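Local structure of hypothetical protein (Deinococcus radiodurans, 1U5K) at residues 10-15 against 54-59; 50-55 against 91-96; 81-86 against 121-126. The protein is probably involved in DNA repair and in recombination by the RecF pathway, and carries an OB-fold domain and a zinc site. All blocks are in the same frame, centred on the assembly; numbering follows the deposited sequence.

Contact 1 (10-15 against 54-59)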
loop_
_atom_site.group_PDB
_atom_site.type_symbol
_atom_site.label_atom_id
_atom_site.label_comp_id
_atom_site.label_asym_id
_atom_site.label_seq_id
_atom_site.Cartn_x
_atom_site.Cartn_y
_atom_site.Cartn_z
ATOM N N GLY A 10 24.597 1.549 -5.553
ATOM C CA GLY A 10 23.662 1.804 -4.478
ATOM C C GLY A 10 22.919 0.551 -4.092
ATOM O O GLY A 10 23.275 -0.551 -4.500
ATOM N N ILE A 11 21.855 0.774 -3.329
ATOM C CA ILE A 11 21.106 -0.264 -2.659
ATOM C C ILE A 11 19.742 -0.444 -3.313
ATOM O O ILE A 11 18.979 0.510 -3.456
ATOM C CB ILE A 11 20.944 0.154 -1.186
ATOM C CG1 ILE A 11 22.327 0.176 -0.523
ATOM C CG2 ILE A 11 20.109 -0.910 -0.498
ATOM C CD1 ILE A 11 22.364 0.781 0.832
ATOM N N VAL A 12 19.435 -1.702 -3.598
ATOM C CA VAL A 12 18.186 -2.106 -4.216
ATOM C C VAL A 12 17.111 -1.982 -3.159
ATOM O O VAL A 12 17.210 -2.602 -2.109
ATOM C CB VAL A 12 18.228 -3.568 -4.691
ATOM C CG1 VAL A 12 16.919 -3.995 -5.315
ATOM C CG2 VAL A 12 19.332 -3.765 -5.673
ATOM N N ILE A 13 16.111 -1.155 -3.419
ATOM C CA ILE A 13 14.983 -0.966 -2.517
ATOM C C ILE A 13 13.656 -1.554 -3.001
ATOM O O ILE A 13 12.721 -1.707 -2.211
ATOM C CB ILE A 13 14.833 0.499 -2.090
ATOM C CG1 ILE A 13 14.515 1.421 -3.267
ATOM C CG2 ILE A 13 16.061 0.915 -1.321
ATOM C CD1 ILE A 13 13.792 2.695 -2.901
ATOM N N ARG A 14 13.579 -1.898 -4.283
ATOM C CA ARG A 14 12.403 -2.536 -4.856
ATOM C C ARG A 14 12.830 -3.339 -6.083
ATOM O O ARG A 14 13.663 -2.883 -6.864
ATOM C CB ARG A 14 11.321 -1.519 -5.242
ATOM C CG ARG A 14 9.925 -2.114 -5.241
ATOM C CD ARG A 14 8.766 -1.120 -5.439
ATOM N NE ARG A 14 8.720 -0.089 -4.403
ATOM C CZ ARG A 14 9.141 1.157 -4.557
ATOM N NH1 ARG A 14 9.601 1.594 -5.724
ATOM N NH2 ARG A 14 9.070 2.006 -3.544
ATOM N N ARG A 15 12.215 -4.508 -6.243
ATOM C CA ARG A 15 12.445 -5.429 -7.358
ATOM C C ARG A 15 11.081 -5.863 -7.878
ATOM O O ARG A 15 10.238 -6.306 -7.097
ATOM C CB ARG A 15 13.269 -6.619 -6.870
ATOM C CG ARG A 15 13.294 -7.831 -7.772
ATOM C CD ARG A 15 14.060 -9.005 -7.182
ATOM N NE ARG A 15 13.949 -10.179 -8.049
ATOM C CZ ARG A 15 14.933 -10.656 -8.791
ATOM N NH1 ARG A 15 16.112 -10.069 -8.788
ATOM N NH2 ARG A 15 14.748 -11.734 -9.540
ATOM N N HIS A 54 20.585 -5.397 -1.307
ATOM C CA HIS A 54 21.955 -5.551 -1.778
ATOM C C HIS A 54 22.526 -4.207 -2.210
ATOM O O HIS A 54 21.815 -3.394 -2.806
ATOM C CB HIS A 54 21.982 -6.504 -2.971
ATOM C CG HIS A 54 21.833 -7.949 -2.614
ATOM N ND1 HIS A 54 21.838 -8.940 -3.572
ATOM C CD2 HIS A 54 21.734 -8.582 -1.420
ATOM C CE1 HIS A 54 21.722 -10.118 -2.985
ATOM N NE2 HIS A 54 21.691 -9.931 -1.678
ATOM N N HIS A 55 23.791 -3.958 -1.883
ATOM C CA HIS A 55 24.535 -2.816 -2.412
ATOM C C HIS A 55 25.179 -3.348 -3.686
ATOM O O HIS A 55 25.988 -4.276 -3.622
ATOM C CB HIS A 55 25.585 -2.299 -1.410
ATOM C CG HIS A 55 26.207 -0.986 -1.774
ATOM N ND1 HIS A 55 26.498 -0.019 -0.837
ATOM C CD2 HIS A 55 26.559 -0.457 -2.970
ATOM C CE1 HIS A 55 27.016 1.039 -1.437
ATOM N NE2 HIS A 55 27.050 0.805 -2.738
ATOM N N VAL A 56 24.773 -2.808 -4.831
ATOM C CA VAL A 56 25.274 -3.239 -6.129
ATOM C C VAL A 56 25.963 -2.115 -6.884
ATOM O O VAL A 56 25.638 -0.941 -6.706
ATOM C CB VAL A 56 24.165 -3.839 -6.996
ATOM C CG1 VAL A 56 23.560 -5.037 -6.296
ATOM C CG2 VAL A 56 23.102 -2.795 -7.353
ATOM N N GLY A 57 26.935 -2.490 -7.710
ATOM C CA GLY A 57 27.515 -1.639 -8.732
ATOM C C GLY A 57 26.901 -2.048 -10.060
ATOM O O GLY A 57 26.783 -3.232 -10.378
ATOM N N VAL A 58 26.425 -1.060 -10.804
ATOM C CA VAL A 58 25.733 -1.311 -12.057
ATOM C C VAL A 58 26.265 -0.370 -13.126
ATOM O O VAL A 58 26.527 0.802 -12.867
ATOM C CB VAL A 58 24.206 -1.081 -11.987
ATOM C CG1 VAL A 58 23.530 -2.189 -11.194
ATOM C CG2 VAL A 58 23.835 0.281 -11.426
ATOM N N GLN A 59 26.422 -0.912 -14.327
ATOM C CA GLN A 59 26.607 -0.098 -15.514
ATOM C C GLN A 59 25.253 0.038 -16.190
ATOM O O GLN A 59 24.624 -0.942 -16.569
ATOM C CB GLN A 59 27.624 -0.750 -16.449
ATOM C CG GLN A 59 27.920 0.060 -17.693
ATOM C CD GLN A 59 29.069 -0.539 -18.465
ATOM O OE1 GLN A 59 30.213 -0.147 -18.246
ATOM N NE2 GLN A 59 28.783 -1.524 -19.308
#
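Gly10 and Val56 form an antiparallel hydrogen-bonded pair that joins the first strand of the N-terminal OB-fold domain, 5-17, to strand 55-61, so that the five-stranded sheet meets itself. Both bonds of the pair are present: Gly10 N reaches Val56 O at 2.9 Å, and Val56 N gives Gly10 O a shorter bond of 2.7 Å, with an N-H...O angle of 163°. The short segments diverge strongly, their N-to-C directions being 111° apart, and within these segments the pairing is confined to Gly10 to Val12. Ile11 pairs with His55 without hydrogen bonds, CA to CA 4.3 Å, and the two side chains lie on the same sheet face, crossing at about a right angle. His55 CG stands anti to the backbone N (chi1 -169°), 4.0 Å from Gly10 O; the ring's CD2 is 3.6 Å from the same oxygen, and its NE2 bonds to Ser9 OG. Ile11 also packs on Phe113, Ala117 and Leu120 of helix 110-125, and its CA makes a CA-H...O contact with His54 O. Val12 N then bonds to that His54 O at 3.0 Å, just ahead of the strand, and Val12 CG2 faces Val56 CG2 at 4.2 Å.

Contact 2 (50-55 against 91-96)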
loop_
_atom_site.group_PDB
_atom_site.type_symbol
_atom_site.label_atom_id
_atom_site.label_comp_id
_atom_site.label_asym_id
_atom_site.label_seq_id
_atom_site.Cartn_x
_atom_site.Cartn_y
_atom_site.Cartn_z
ATOM N N LEU A 50 20.544 -8.481 -8.069
ATOM C CA LEU A 50 19.597 -7.380 -7.946
ATOM C C LEU A 50 18.469 -7.667 -6.949
ATOM O O LEU A 50 17.291 -7.557 -7.278
ATOM C CB LEU A 50 19.063 -7.018 -9.329
ATOM C CG LEU A 50 20.033 -6.382 -10.331
ATOM C CD1 LEU A 50 19.306 -6.183 -11.653
ATOM C CD2 LEU A 50 20.610 -5.057 -9.872
ATOM N N ASN A 51 18.794 -8.110 -5.739
ATOM C CA ASN A 51 17.744 -8.385 -4.765
ATOM C C ASN A 51 17.715 -7.338 -3.665
ATOM O O ASN A 51 18.693 -6.622 -3.468
ATOM C CB ASN A 51 17.888 -9.786 -4.169
ATOM C CG ASN A 51 17.259 -10.843 -5.051
ATOM O OD1 ASN A 51 16.031 -11.019 -5.084
ATOM N ND2 ASN A 51 18.115 -11.537 -5.793
ATOM N N LEU A 52 16.584 -7.270 -2.972
ATOM C CA LEU A 52 16.367 -6.233 -1.980
ATOM C C LEU A 52 17.523 -6.178 -1.003
ATOM O O LEU A 52 17.996 -7.211 -0.524
ATOM C CB LEU A 52 15.089 -6.431 -1.167
ATOM C CG LEU A 52 13.804 -5.854 -1.730
ATOM C CD1 LEU A 52 12.671 -5.981 -0.724
ATOM C CD2 LEU A 52 14.015 -4.432 -2.119
ATOM N N PHE A 53 17.943 -4.942 -0.761
ATOM C CA PHE A 53 18.891 -4.618 0.288
ATOM C C PHE A 53 20.341 -4.889 -0.109
ATOM O O PHE A 53 21.254 -4.564 0.639
ATOM C CB PHE A 53 18.514 -5.239 1.640
ATOM C CG PHE A 53 17.040 -5.151 1.975
ATOM C CD1 PHE A 53 16.343 -6.267 2.406
ATOM C CD2 PHE A 53 16.321 -3.993 1.756
ATOM C CE1 PHE A 53 14.976 -6.216 2.694
ATOM C CE2 PHE A 53 14.969 -3.933 2.024
ATOM C CZ PHE A 53 14.282 -5.035 2.491
ATOM N N HIS A 54 20.585 -5.397 -1.307
ATOM C CA HIS A 54 21.955 -5.551 -1.778
ATOM C C HIS A 54 22.526 -4.207 -2.210
ATOM O O HIS A 54 21.815 -3.394 -2.806
ATOM C CB HIS A 54 21.982 -6.504 -2.971
ATOM C CG HIS A 54 21.833 -7.949 -2.614
ATOM N ND1 HIS A 54 21.838 -8.940 -3.572
ATOM C CD2 HIS A 54 21.734 -8.582 -1.420
ATOM C CE1 HIS A 54 21.722 -10.118 -2.985
ATOM N NE2 HIS A 54 21.691 -9.931 -1.678
ATOM N N HIS A 55 23.791 -3.958 -1.883
ATOM C CA HIS A 55 24.535 -2.816 -2.412
ATOM C C HIS A 55 25.179 -3.348 -3.686
ATOM O O HIS A 55 25.988 -4.276 -3.622
ATOM C CB HIS A 55 25.585 -2.299 -1.410
ATOM C CG HIS A 55 26.207 -0.986 -1.774
ATOM N ND1 HIS A 55 26.498 -0.019 -0.837
ATOM C CD2 HIS A 55 26.559 -0.457 -2.970
ATOM C CE1 HIS A 55 27.016 1.039 -1.437
ATOM N NE2 HIS A 55 27.050 0.805 -2.738
ATOM N N PHE A 91 11.999 -4.475 9.120
ATOM C CA PHE A 91 12.491 -3.131 9.377
ATOM C C PHE A 91 13.334 -2.581 8.223
ATOM O O PHE A 91 13.202 -1.396 7.925
ATOM C CB PHE A 91 13.155 -3.026 10.757
ATOM C CG PHE A 91 12.164 -3.030 11.890
ATOM C CD1 PHE A 91 12.096 -4.089 12.782
ATOM C CD2 PHE A 91 11.247 -1.990 12.034
ATOM C CE1 PHE A 91 11.114 -4.126 13.780
ATOM C CE2 PHE A 91 10.305 -2.006 13.052
ATOM C CZ PHE A 91 10.215 -3.085 13.929
ATOM N N ALA A 92 14.149 -3.406 7.563
ATOM C CA ALA A 92 14.849 -3.018 6.344
ATOM C C ALA A 92 13.830 -2.559 5.302
ATOM O O ALA A 92 14.018 -1.549 4.634
ATOM C CB ALA A 92 15.719 -4.166 5.770
ATOM N N HIS A 93 12.751 -3.319 5.166
ATOM C CA HIS A 93 11.704 -3.056 4.187
ATOM C C HIS A 93 10.972 -1.743 4.480
ATOM O O HIS A 93 10.725 -0.957 3.573
ATOM C CB HIS A 93 10.774 -4.246 4.227
ATOM C CG HIS A 93 9.805 -4.360 3.094
ATOM N ND1 HIS A 93 10.038 -3.840 1.841
ATOM C CD2 HIS A 93 8.619 -5.009 3.019
ATOM C CE1 HIS A 93 9.028 -4.145 1.047
ATOM N NE2 HIS A 93 8.140 -4.825 1.746
ATOM N N LEU A 94 10.671 -1.493 5.747
ATOM C CA LEU A 94 10.147 -0.208 6.176
ATOM C C LEU A 94 11.082 0.945 5.800
ATOM O O LEU A 94 10.622 1.931 5.233
ATOM C CB LEU A 94 9.822 -0.225 7.665
ATOM C CG LEU A 94 9.417 1.076 8.352
ATOM C CD1 LEU A 94 8.218 1.697 7.669
ATOM C CD2 LEU A 94 9.106 0.769 9.800
ATOM N N MET A 95 12.370 0.849 6.108
ATOM C CA MET A 95 13.290 1.950 5.802
ATOM C C MET A 95 13.281 2.201 4.300
ATOM O O MET A 95 13.301 3.359 3.898
ATOM C CB MET A 95 14.718 1.660 6.244
ATOM C CG MET A 95 14.803 1.532 7.758
ATOM S SD MET A 95 14.380 3.008 8.667
ATOM C CE MET A 95 12.676 2.872 8.842
ATOM N N ALA A 96 13.267 1.133 3.506
ATOM C CA ALA A 96 13.319 1.253 2.057
ATOM C C ALA A 96 12.124 2.034 1.501
ATOM O O ALA A 96 12.302 3.008 0.765
ATOM C CB ALA A 96 13.456 -0.093 1.404
#
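Phe53, its CG anti to the carbonyl carbon (chi1 -42°), places its ring against helix 86-102 with Ala92 CB over one face, a CH-pi contact. Ala92 CB lies 3.7 Å from the centroid of the Phe53 ring and only 10° off the normal. Leu52 CB covers the opposite face, over its centre, and the phenyl group is thereby clamped between its own chain neighbour and the helix. At the rim, Phe53 CE2 makes an apolar contact with Ala96 CB at 4.2 Å, near the ring plane. Plain van der Waals contacts reach His93: Phe53 CZ lies 3.5 Å from His93 N, and Leu52 CD1 approaches His93 ND1 at 4.3 Å. The loop is shaped by His54 N, which bonds to Asn51 O across a type II beta turn whose third residue, Phe53, has a positive phi of 80°; Phe53 and His54 also bond Val12 of strand 5-17. The contact joins the loop between strands 32-38 and 55-61 to helix 86-102, and hence the OB-fold to the helical part. Tyr89 meets the Phe53 ring edge-to-face, Ala92 touches Leu120 of helix 110-125, and Ala96 rests on Ile13 of strand 5-17.

Contact 3 (81-86 against 121-126)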
loop_
_atom_site.group_PDB
_atom_site.type_symbol
_atom_site.label_atom_id
_atom_site.label_comp_id
_atom_site.label_asym_id
_atom_site.label_seq_id
_atom_site.Cartn_x
_atom_site.Cartn_y
_atom_site.Cartn_z
ATOM N N PRO A 81 23.389 -10.659 5.131
ATOM C CA PRO A 81 22.656 -11.935 5.133
ATOM C C PRO A 81 21.652 -12.070 6.273
ATOM O O PRO A 81 20.668 -12.787 6.249
ATOM C CB PRO A 81 23.749 -13.003 5.302
ATOM C CG PRO A 81 25.057 -12.325 5.277
ATOM C CD PRO A 81 24.855 -10.827 5.219
ATOM N N THR A 82 21.907 -11.313 7.328
ATOM C CA THR A 82 21.102 -11.327 8.535
ATOM C C THR A 82 19.724 -10.662 8.337
ATOM O O THR A 82 18.756 -10.939 9.056
ATOM C CB THR A 82 22.105 -10.605 9.458
ATOM O OG1 THR A 82 22.627 -11.428 10.514
ATOM C CG2 THR A 82 21.726 -9.257 9.929
ATOM N N LEU A 83 19.622 -9.797 7.334
ATOM C CA LEU A 83 18.335 -9.288 6.857
ATOM C C LEU A 83 17.350 -10.350 6.396
ATOM O O LEU A 83 16.163 -10.063 6.244
ATOM C CB LEU A 83 18.536 -8.223 5.780
ATOM C CG LEU A 83 19.208 -6.929 6.230
ATOM C CD1 LEU A 83 19.314 -5.891 5.114
ATOM C CD2 LEU A 83 18.535 -6.364 7.477
ATOM N N ALA A 84 17.800 -11.589 6.217
ATOM C CA ALA A 84 16.870 -12.686 5.970
ATOM C C ALA A 84 16.094 -13.100 7.219
ATOM O O ALA A 84 15.041 -13.728 7.130
ATOM C CB ALA A 84 17.580 -13.879 5.343
ATOM N N GLU A 85 16.552 -12.706 8.400
ATOM C CA GLU A 85 15.755 -12.916 9.600
ATOM C C GLU A 85 14.471 -12.081 9.484
ATOM O O GLU A 85 14.552 -10.885 9.206
ATOM C CB GLU A 85 16.542 -12.537 10.854
ATOM C CG GLU A 85 17.829 -13.306 11.117
ATOM C CD GLU A 85 18.635 -12.695 12.250
ATOM O OE1 GLU A 85 18.040 -12.045 13.137
ATOM O OE2 GLU A 85 19.876 -12.847 12.266
ATOM N N PRO A 86 13.298 -12.686 9.669
ATOM C CA PRO A 86 12.027 -11.996 9.402
ATOM C C PRO A 86 11.806 -10.638 10.075
ATOM O O PRO A 86 11.263 -9.730 9.442
ATOM C CB PRO A 86 10.960 -13.003 9.847
ATOM C CG PRO A 86 11.635 -14.336 9.798
ATOM C CD PRO A 86 13.100 -14.093 10.066
ATOM N N ARG A 121 22.447 -1.359 7.899
ATOM C CA ARG A 121 23.450 -1.963 8.769
ATOM C C ARG A 121 22.948 -2.105 10.201
ATOM O O ARG A 121 23.015 -3.184 10.771
ATOM C CB ARG A 121 24.737 -1.132 8.727
ATOM C CG ARG A 121 25.467 -1.386 7.422
ATOM C CD ARG A 121 26.896 -0.885 7.351
ATOM N NE ARG A 121 27.124 0.439 7.903
ATOM C CZ ARG A 121 27.020 1.570 7.219
ATOM N NH1 ARG A 121 26.591 1.594 5.958
ATOM N NH2 ARG A 121 27.295 2.701 7.841
ATOM N N GLY A 122 22.432 -1.026 10.784
ATOM C CA GLY A 122 21.823 -1.070 12.101
ATOM C C GLY A 122 20.715 -2.085 12.285
ATOM O O GLY A 122 20.666 -2.770 13.308
ATOM N N VAL A 123 19.809 -2.186 11.315
ATOM C CA VAL A 123 18.713 -3.139 11.397
ATOM C C VAL A 123 19.276 -4.548 11.274
ATOM O O VAL A 123 18.749 -5.496 11.852
ATOM C CB VAL A 123 17.659 -2.863 10.307
ATOM C CG1 VAL A 123 16.790 -4.065 10.022
ATOM C CG2 VAL A 123 16.810 -1.657 10.687
ATOM N N ALA A 124 20.337 -4.680 10.488
ATOM C CA ALA A 124 20.956 -5.984 10.275
ATOM C C ALA A 124 21.746 -6.443 11.505
ATOM O O ALA A 124 21.801 -7.644 11.761
ATOM C CB ALA A 124 21.869 -5.942 9.069
ATOM N N HIS A 125 22.345 -5.516 12.247
ATOM C CA HIS A 125 23.315 -5.875 13.292
ATOM C C HIS A 125 22.970 -5.593 14.745
ATOM O O HIS A 125 23.558 -6.217 15.636
ATOM C CB HIS A 125 24.646 -5.198 12.998
ATOM C CG HIS A 125 25.206 -5.574 11.668
ATOM N ND1 HIS A 125 25.241 -6.881 11.239
ATOM C CD2 HIS A 125 25.703 -4.828 10.653
ATOM C CE1 HIS A 125 25.786 -6.928 10.037
ATOM N NE2 HIS A 125 26.063 -5.696 9.653
ATOM N N GLN A 126 22.058 -4.658 14.995
ATOM C CA GLN A 126 21.756 -4.203 16.349
ATOM C C GLN A 126 20.671 -5.023 17.057
ATOM O O GLN A 126 19.822 -5.641 16.406
ATOM C CB GLN A 126 21.413 -2.708 16.387
ATOM C CG GLN A 126 22.478 -1.731 15.905
ATOM C CD GLN A 126 23.744 -1.628 16.758
ATOM O OE1 GLN A 126 24.410 -0.593 16.736
ATOM N NE2 GLN A 126 24.086 -2.684 17.484
HETATM O O HOH W 1 22.738 -9.624 13.490
#
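Leu83 CD2 and Ala124 CB, 3.7 Å apart, mark the close-packed side of this contact between the 3-10 turn 81-84 and the C-terminal end of helix 110-125. The same Leu83 CD2 also meets Val123 CG1 at 3.8 Å. With CG anti to the carbonyl carbon and beside the backbone N (chi1 -66°), and CD1 continuing the chain in extended form, Leu83 sends its other branch, CD2, against the helix. Leu83 CA is 5.4 Å from Ala124 CA, the closest CA pair of the two segments. The side nearer solvent is looser. There a water donates a bond of 2.8 Å to Ala124 O and makes a long, weak one to Thr82 OG1. The Thr82 side chain lies over the last turn, but its CG2 is modelled implausibly close to Ala124 O, which leaves the detail doubtful. His125, exposed, comes only marginally near through its ring. Arg88 of helix 86-102 bonds through NH1 to Val123 O and Gln126 O, and its NE makes a salt bridge with Glu85 OE1. The turn belongs to the loop linking strand 69-78 to helix 86-102, with Leu83 reaching Ala92, while Val123 packs on Phe91 of that helix and Val132 of helix 129-141.

How the contacts relate
Contacts 1 and 2 share His54 and His55 and have centres about 9 Å apart; between them Val12 O and Phe53 N lie 2.8 Å apart, a probable hydrogen bond that ties the loop to strand 5-17. Contacts 2 and 3 are about 10 Å apart, centre to centre, and form one apolar cluster, in which Leu83 CD1 lies 3.6 Å from Phe53 CB. Contacts 1 and 3 do not touch, their nearest atoms being about 7 Å apart. Contact 2 is therefore the bridge: sheet closure leads through the Phe53 loop to the helices. All three lie away from the zinc ion bound by Cys153, Cys156, Cys173 and Cys176.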